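Local structure of alpha,alpha-trehalose-phosphate synthase (UDP-forming) (Burkholderia xenovorans, 5HXA) at residues G295-V300 with L337-I342; L289-P294 with N331-Q336. The protein belongs to glycosyltransferase family 20, a family of sugar-transferring enzymes built on the two-domain GT-B fold. All blocks are in the same frame, centred on the assembly; numbering follows the deposited sequence.

Interaction 1 of 2, residues G295-V300 with L337-I342; sequences GWHGRV and LDWTPI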
loop_
_atom_site.group_PDB
_atom_site.type_symbol
_atom_site.label_atom_id
_atom_site.label_comp_id
_atom_site.label_asym_id
_atom_site.label_seq_id
_atom_site.Cartn_x
_atom_site.Cartn_y
_atom_site.Cartn_z
ATOM N N GLY A 295 -9.535 8.666 35.361
ATOM C CA GLY A 295 -8.787 8.408 36.583
ATOM C C GLY A 295 -7.281 8.344 36.390
ATOM O O GLY A 295 -6.532 8.444 37.369
ATOM N N TRP A 296 -6.815 8.170 35.156
ATOM C CA TRP A 296 -5.381 8.152 34.895
ATOM C C TRP A 296 -4.774 9.545 34.744
ATOM O O TRP A 296 -3.540 9.660 34.693
ATOM C CB TRP A 296 -5.078 7.320 33.644
ATOM C CG TRP A 296 -5.009 5.841 33.928
ATOM C CD1 TRP A 296 -5.892 4.883 33.520
ATOM C CD2 TRP A 296 -4.017 5.162 34.714
ATOM N NE1 TRP A 296 -5.511 3.651 33.997
ATOM C CE2 TRP A 296 -4.359 3.792 34.726
ATOM C CE3 TRP A 296 -2.866 5.577 35.396
ATOM C CZ2 TRP A 296 -3.597 2.834 35.401
ATOM C CZ3 TRP A 296 -2.108 4.623 36.068
ATOM C CH2 TRP A 296 -2.476 3.266 36.060
ATOM N N HIS A 297 -5.591 10.599 34.671
ATOM C CA HIS A 297 -5.041 11.945 34.542
ATOM C C HIS A 297 -4.125 12.235 35.720
ATOM O O HIS A 297 -4.509 12.032 36.870
ATOM C CB HIS A 297 -6.156 12.993 34.483
ATOM C CG HIS A 297 -7.007 12.904 33.255
ATOM N ND1 HIS A 297 -7.733 13.973 32.776
ATOM C CD2 HIS A 297 -7.268 11.868 32.422
ATOM C CE1 HIS A 297 -8.398 13.603 31.695
ATOM N NE2 HIS A 297 -8.133 12.329 31.459
ATOM N N GLY A 298 -2.905 12.702 35.431
ATOM C CA GLY A 298 -1.950 12.995 36.487
ATOM C C GLY A 298 -1.300 11.774 37.106
ATOM O O GLY A 298 -0.511 11.925 38.047
ATOM N N ARG A 299 -1.611 10.571 36.618
ATOM C CA ARG A 299 -1.080 9.330 37.171
ATOM C C ARG A 299 -0.285 8.534 36.153
ATOM O O ARG A 299 0.237 7.461 36.481
ATOM C CB ARG A 299 -2.220 8.476 37.733
ATOM C CG ARG A 299 -2.956 9.208 38.854
ATOM C CD ARG A 299 -3.745 8.265 39.726
ATOM N NE ARG A 299 -4.060 8.894 41.004
ATOM C CZ ARG A 299 -5.146 9.625 41.231
ATOM N NH1 ARG A 299 -6.036 9.811 40.264
ATOM N NH2 ARG A 299 -5.344 10.165 42.427
ATOM N N VAL A 300 -0.160 9.045 34.936
ATOM C CA VAL A 300 0.609 8.390 33.887
ATOM C C VAL A 300 1.169 9.487 33.000
ATOM O O VAL A 300 0.546 10.536 32.827
ATOM C CB VAL A 300 -0.256 7.401 33.069
ATOM C CG1 VAL A 300 -1.416 8.137 32.381
ATOM C CG2 VAL A 300 0.603 6.658 32.029
ATOM N N LEU A 337 -1.149 21.946 36.180
ATOM C CA LEU A 337 -0.028 22.821 36.506
ATOM C C LEU A 337 1.197 22.043 36.963
ATOM O O LEU A 337 2.305 22.589 36.946
ATOM C CB LEU A 337 -0.447 23.841 37.564
ATOM C CG LEU A 337 -1.455 24.887 37.061
ATOM C CD1 LEU A 337 -2.013 25.718 38.205
ATOM C CD2 LEU A 337 -0.825 25.783 35.998
ATOM N N ASP A 338 1.030 20.778 37.354
ATOM C CA ASP A 338 2.150 19.928 37.745
ATOM C C ASP A 338 2.206 18.646 36.924
ATOM O O ASP A 338 2.794 17.655 37.371
ATOM C CB ASP A 338 2.075 19.596 39.238
ATOM C CG ASP A 338 0.838 18.772 39.593
ATOM O OD1 ASP A 338 -0.083 18.643 38.744
ATOM O OD2 ASP A 338 0.784 18.253 40.724
ATOM N N TRP A 339 1.604 18.626 35.734
ATOM C CA TRP A 339 1.586 17.390 34.959
ATOM C C TRP A 339 1.577 17.713 33.472
ATOM O O TRP A 339 0.623 18.324 32.981
ATOM C CB TRP A 339 0.369 16.533 35.334
ATOM C CG TRP A 339 0.226 15.268 34.496
ATOM C CD1 TRP A 339 1.154 14.280 34.345
ATOM C CD2 TRP A 339 -0.922 14.860 33.734
ATOM N NE1 TRP A 339 0.662 13.287 33.522
ATOM C CE2 TRP A 339 -0.610 13.618 33.137
ATOM C CE3 TRP A 339 -2.184 15.425 33.498
ATOM C CZ2 TRP A 339 -1.507 12.933 32.315
ATOM C CZ3 TRP A 339 -3.083 14.731 32.689
ATOM C CH2 TRP A 339 -2.739 13.501 32.110
ATOM N N THR A 340 2.630 17.288 32.760
ATOM C CA THR A 340 2.651 17.338 31.303
ATOM C C THR A 340 2.382 15.944 30.746
ATOM O O THR A 340 3.232 15.051 30.908
ATOM C CB THR A 340 3.998 17.856 30.802
ATOM O OG1 THR A 340 4.293 19.111 31.429
ATOM C CG2 THR A 340 3.954 18.038 29.281
ATOM N N PRO A 341 1.235 15.706 30.096
ATOM C CA PRO A 341 0.896 14.330 29.670
ATOM C C PRO A 341 1.920 13.679 28.749
ATOM O O PRO A 341 2.263 12.509 28.950
ATOM C CB PRO A 341 -0.457 14.519 28.961
ATOM C CG PRO A 341 -1.079 15.677 29.690
ATOM C CD PRO A 341 0.088 16.624 29.950
ATOM N N ILE A 342 2.390 14.391 27.730
ATOM C CA ILE A 342 3.342 13.870 26.750
ATOM C C ILE A 342 4.640 14.654 26.886
ATOM O O ILE A 342 4.668 15.866 26.643
ATOM C CB ILE A 342 2.804 13.984 25.313
ATOM C CG1 ILE A 342 1.507 13.178 25.153
ATOM C CG2 ILE A 342 3.882 13.546 24.307
ATOM C CD1 ILE A 342 0.907 13.270 23.733
#
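W339 lies flat against the turn at H297 and G298, and it supplies about half of the surface buried here, chiefly through its indole. With CG anti to the backbone N (chi1 176°), the ring system reaches across to the other loop and slides under the peptide that joins H297 to G298. G298 N stands 3.1 Å above the indole plane of W339, over its centre, and G298 CA makes a CH-pi contact with the five-membered ring, 3.6 Å from its centroid. G298 lays its backbone directly on the ring; its positive phi (76°), a conformation that favours glycine, turns the chain there. The opposite face of the indole is taken by P341 CG, offset toward the rim, so the ring is sandwiched between the turn and a proline of its own segment.

The polar edge is also used. W339 NE1 donates to V300 O at 2.8 Å, a bent bond (133° at the hydrogen) in which the donor sits above the carbonyl plane; S301 OG is a second, weak partner of the same N-H. At the far end of the indole, H297 CA lies 3.7 Å from CH2 of W339. The contact joins two helix-to-strand loops, those leading into neighbouring parallel strands 300-305 and 342-345, an arrangement characteristic of the Rossmann-like alpha/beta domains of GT-B proteins.

Interaction 2 of 2, residues L289-P294 with N331-Q336; sequences LLLNAP and NGRFAQ. With EDO (1,2-ethanediol), chain H; EDO (1,2-ethanediol), chain G.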
loop_
_atom_site.group_PDB
_atom_site.type_symbol
_atom_site.label_atom_id
_atom_site.label_comp_id
_atom_site.label_asym_id
_atom_site.label_seq_id
_atom_site.Cartn_x
_atom_site.Cartn_y
_atom_site.Cartn_z
ATOM N N LEU A 289 -6.797 7.023 25.563
ATOM C CA LEU A 289 -6.722 6.457 26.906
ATOM C C LEU A 289 -7.159 7.480 27.950
ATOM O O LEU A 289 -7.971 7.176 28.833
ATOM C CB LEU A 289 -5.303 5.962 27.190
ATOM C CG LEU A 289 -4.978 5.723 28.672
ATOM C CD1 LEU A 289 -5.658 4.450 29.196
ATOM C CD2 LEU A 289 -3.463 5.657 28.881
ATOM N N LEU A 290 -6.650 8.713 27.847
ATOM C CA LEU A 290 -7.007 9.744 28.819
ATOM C C LEU A 290 -8.490 10.090 28.761
ATOM O O LEU A 290 -9.080 10.461 29.785
ATOM C CB LEU A 290 -6.165 11.000 28.596
ATOM C CG LEU A 290 -4.658 10.793 28.755
ATOM C CD1 LEU A 290 -3.934 12.121 28.494
ATOM C CD2 LEU A 290 -4.321 10.257 30.146
ATOM N N LEU A 291 -9.108 9.982 27.584
ATOM C CA LEU A 291 -10.552 10.196 27.492
ATOM C C LEU A 291 -11.335 9.004 28.039
ATOM O O LEU A 291 -12.360 9.185 28.702
ATOM C CB LEU A 291 -10.946 10.473 26.041
ATOM C CG LEU A 291 -10.446 11.795 25.447
ATOM C CD1 LEU A 291 -10.597 11.796 23.929
ATOM C CD2 LEU A 291 -11.195 12.982 26.066
ATOM N N ASN A 292 -10.884 7.779 27.747
ATOM C CA ASN A 292 -11.573 6.577 28.227
ATOM C C ASN A 292 -11.505 6.452 29.744
ATOM O O ASN A 292 -12.447 5.957 30.371
ATOM C CB ASN A 292 -10.955 5.308 27.629
ATOM C CG ASN A 292 -11.257 5.132 26.164
ATOM O OD1 ASN A 292 -12.138 5.796 25.618
ATOM N ND2 ASN A 292 -10.519 4.215 25.510
ATOM N N ALA A 293 -10.377 6.832 30.341
ATOM C CA ALA A 293 -10.083 6.538 31.743
ATOM C C ALA A 293 -9.586 7.806 32.427
ATOM O O ALA A 293 -8.389 7.962 32.688
ATOM C CB ALA A 293 -9.056 5.411 31.848
ATOM N N PRO A 294 -10.485 8.740 32.735
ATOM C CA PRO A 294 -10.039 9.998 33.350
ATOM C C PRO A 294 -9.372 9.816 34.706
ATOM O O PRO A 294 -8.678 10.731 35.158
ATOM C CB PRO A 294 -11.333 10.821 33.459
ATOM C CG PRO A 294 -12.435 9.815 33.386
ATOM C CD PRO A 294 -11.939 8.714 32.504
ATOM N N ASN A 331 -1.243 18.052 25.037
ATOM C CA ASN A 331 -0.839 18.634 26.312
ATOM C C ASN A 331 -1.731 19.810 26.683
ATOM O O ASN A 331 -2.191 19.909 27.825
ATOM C CB ASN A 331 0.638 19.053 26.274
ATOM C CG ASN A 331 1.577 17.846 26.368
ATOM O OD1 ASN A 331 1.207 16.809 26.910
ATOM N ND2 ASN A 331 2.781 17.980 25.834
ATOM N N GLY A 332 -2.018 20.697 25.729
ATOM C CA GLY A 332 -2.901 21.816 26.039
ATOM C C GLY A 332 -4.255 21.353 26.546
ATOM O O GLY A 332 -4.853 21.976 27.428
ATOM N N ARG A 333 -4.742 20.235 26.009
ATOM C CA ARG A 333 -6.075 19.750 26.347
ATOM C C ARG A 333 -6.123 19.141 27.748
ATOM O O ARG A 333 -7.085 19.373 28.487
ATOM C CB ARG A 333 -6.525 18.729 25.296
ATOM C CG ARG A 333 -7.926 18.167 25.536
ATOM C CD ARG A 333 -8.329 17.211 24.421
ATOM N NE ARG A 333 -9.754 16.936 24.491
ATOM C CZ ARG A 333 -10.407 16.115 23.681
ATOM N NH1 ARG A 333 -9.760 15.458 22.726
ATOM N NH2 ARG A 333 -11.714 15.960 23.834
ATOM N N PHE A 334 -5.095 18.376 28.145
ATOM C CA PHE A 334 -5.156 17.603 29.387
ATOM C C PHE A 334 -4.187 18.046 30.478
ATOM O O PHE A 334 -4.316 17.572 31.615
ATOM C CB PHE A 334 -4.906 16.112 29.101
ATOM C CG PHE A 334 -5.923 15.492 28.184
ATOM C CD1 PHE A 334 -7.182 15.151 28.651
ATOM C CD2 PHE A 334 -5.622 15.258 26.861
ATOM C CE1 PHE A 334 -8.118 14.586 27.808
ATOM C CE2 PHE A 334 -6.552 14.696 26.012
ATOM C CZ PHE A 334 -7.802 14.362 26.483
ATOM N N ALA A 335 -3.222 18.915 30.178
ATOM C CA ALA A 335 -2.187 19.236 31.160
ATOM C C ALA A 335 -2.771 19.885 32.411
ATOM O O ALA A 335 -3.777 20.597 32.370
ATOM C CB ALA A 335 -1.128 20.181 30.565
ATOM N N GLN A 336 -2.091 19.658 33.529
ATOM C CA GLN A 336 -2.332 20.345 34.784
ATOM C C GLN A 336 -1.060 21.106 35.151
ATOM O O GLN A 336 -0.010 20.933 34.526
ATOM C CB GLN A 336 -2.731 19.341 35.875
ATOM C CG GLN A 336 -3.948 18.479 35.503
ATOM C CD GLN A 336 -4.147 17.295 36.452
ATOM O OE1 GLN A 336 -3.431 17.154 37.441
ATOM N NE2 GLN A 336 -5.122 16.438 36.147
HETATM C C1 EDO H . -11.603 17.802 27.091
HETATM O O1 EDO H . -12.675 16.862 26.935
HETATM C C2 EDO H . -12.036 19.169 26.571
HETATM O O2 EDO H . -11.831 19.248 25.155
HETATM C C1 EDO G . -11.629 14.115 20.622
HETATM O O1 EDO G . -12.730 14.018 21.534
HETATM C C2 EDO G . -11.601 12.872 19.746
HETATM O O2 EDO G . -11.947 11.735 20.548
#
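F334 and L290 share a first torsion of -61°, each with CG beside its backbone N, and this carries the phenyl ring and the leucine branch into the groove between their two helices. The methylene of L290 sits almost squarely over the ring: CB is 4.2 Å from the centroid of F334 and 10° off the normal, a CH-pi contact. L290 CD1 extends over the same face toward the ring's root, 3.9 Å from F334 CD2. On the opposite face lies R333 CG, so the phenyl is clasped between a leucine of one helix and the aliphatic part of its own neighbour. L291 comes in at the edge instead, its CD2 in the ring plane and 3.7 Å from F334 CZ, with the two side chains at roughly a right angle.

L291 CD2 also rests over one face of the R333 guanidinium, offset toward its rim and 3.8 Å from R333 NH2. The arginine reaches it by running extended from CG to NE. NH1 is held by a salt bridge to E287, one turn back from L291, which ties the arginine to the facing helix. R333 NH2 donates to O1 of the 1,2-ethanediol of chain G at 3.2 Å, while the diol of chain H is held weakly through NE and NH2; both probably come from the crystallisation liquor.

The contact thus pairs the C-terminal turns of helices 279-292 and 314-334, with H297 meeting the F334 ring from the loop before strand 300-305 and helix 415-426 packing against L289.

How the interactions relate
Interactions 1 and 2 are successive layers of one corner of the parallel sheet domain, their centres about 7 Å apart. Interaction 2 joins the ends of helices 279-292 and 314-334; interaction 1 joins the loops that continue from those helices to strands 300-305 and 342-345. Two hydrogen bonds stitch the layers together, H297 NE2 to L290 O and I342 N to N331 OD1. Both contacts pair buried with more accessible residues, but their chemistry differs: the loops meet through an indole on bare backbone plus one hydrogen bond, whereas the helices meet through apolar side chains, with an arginine on the exposed side, salt-bridged to E287.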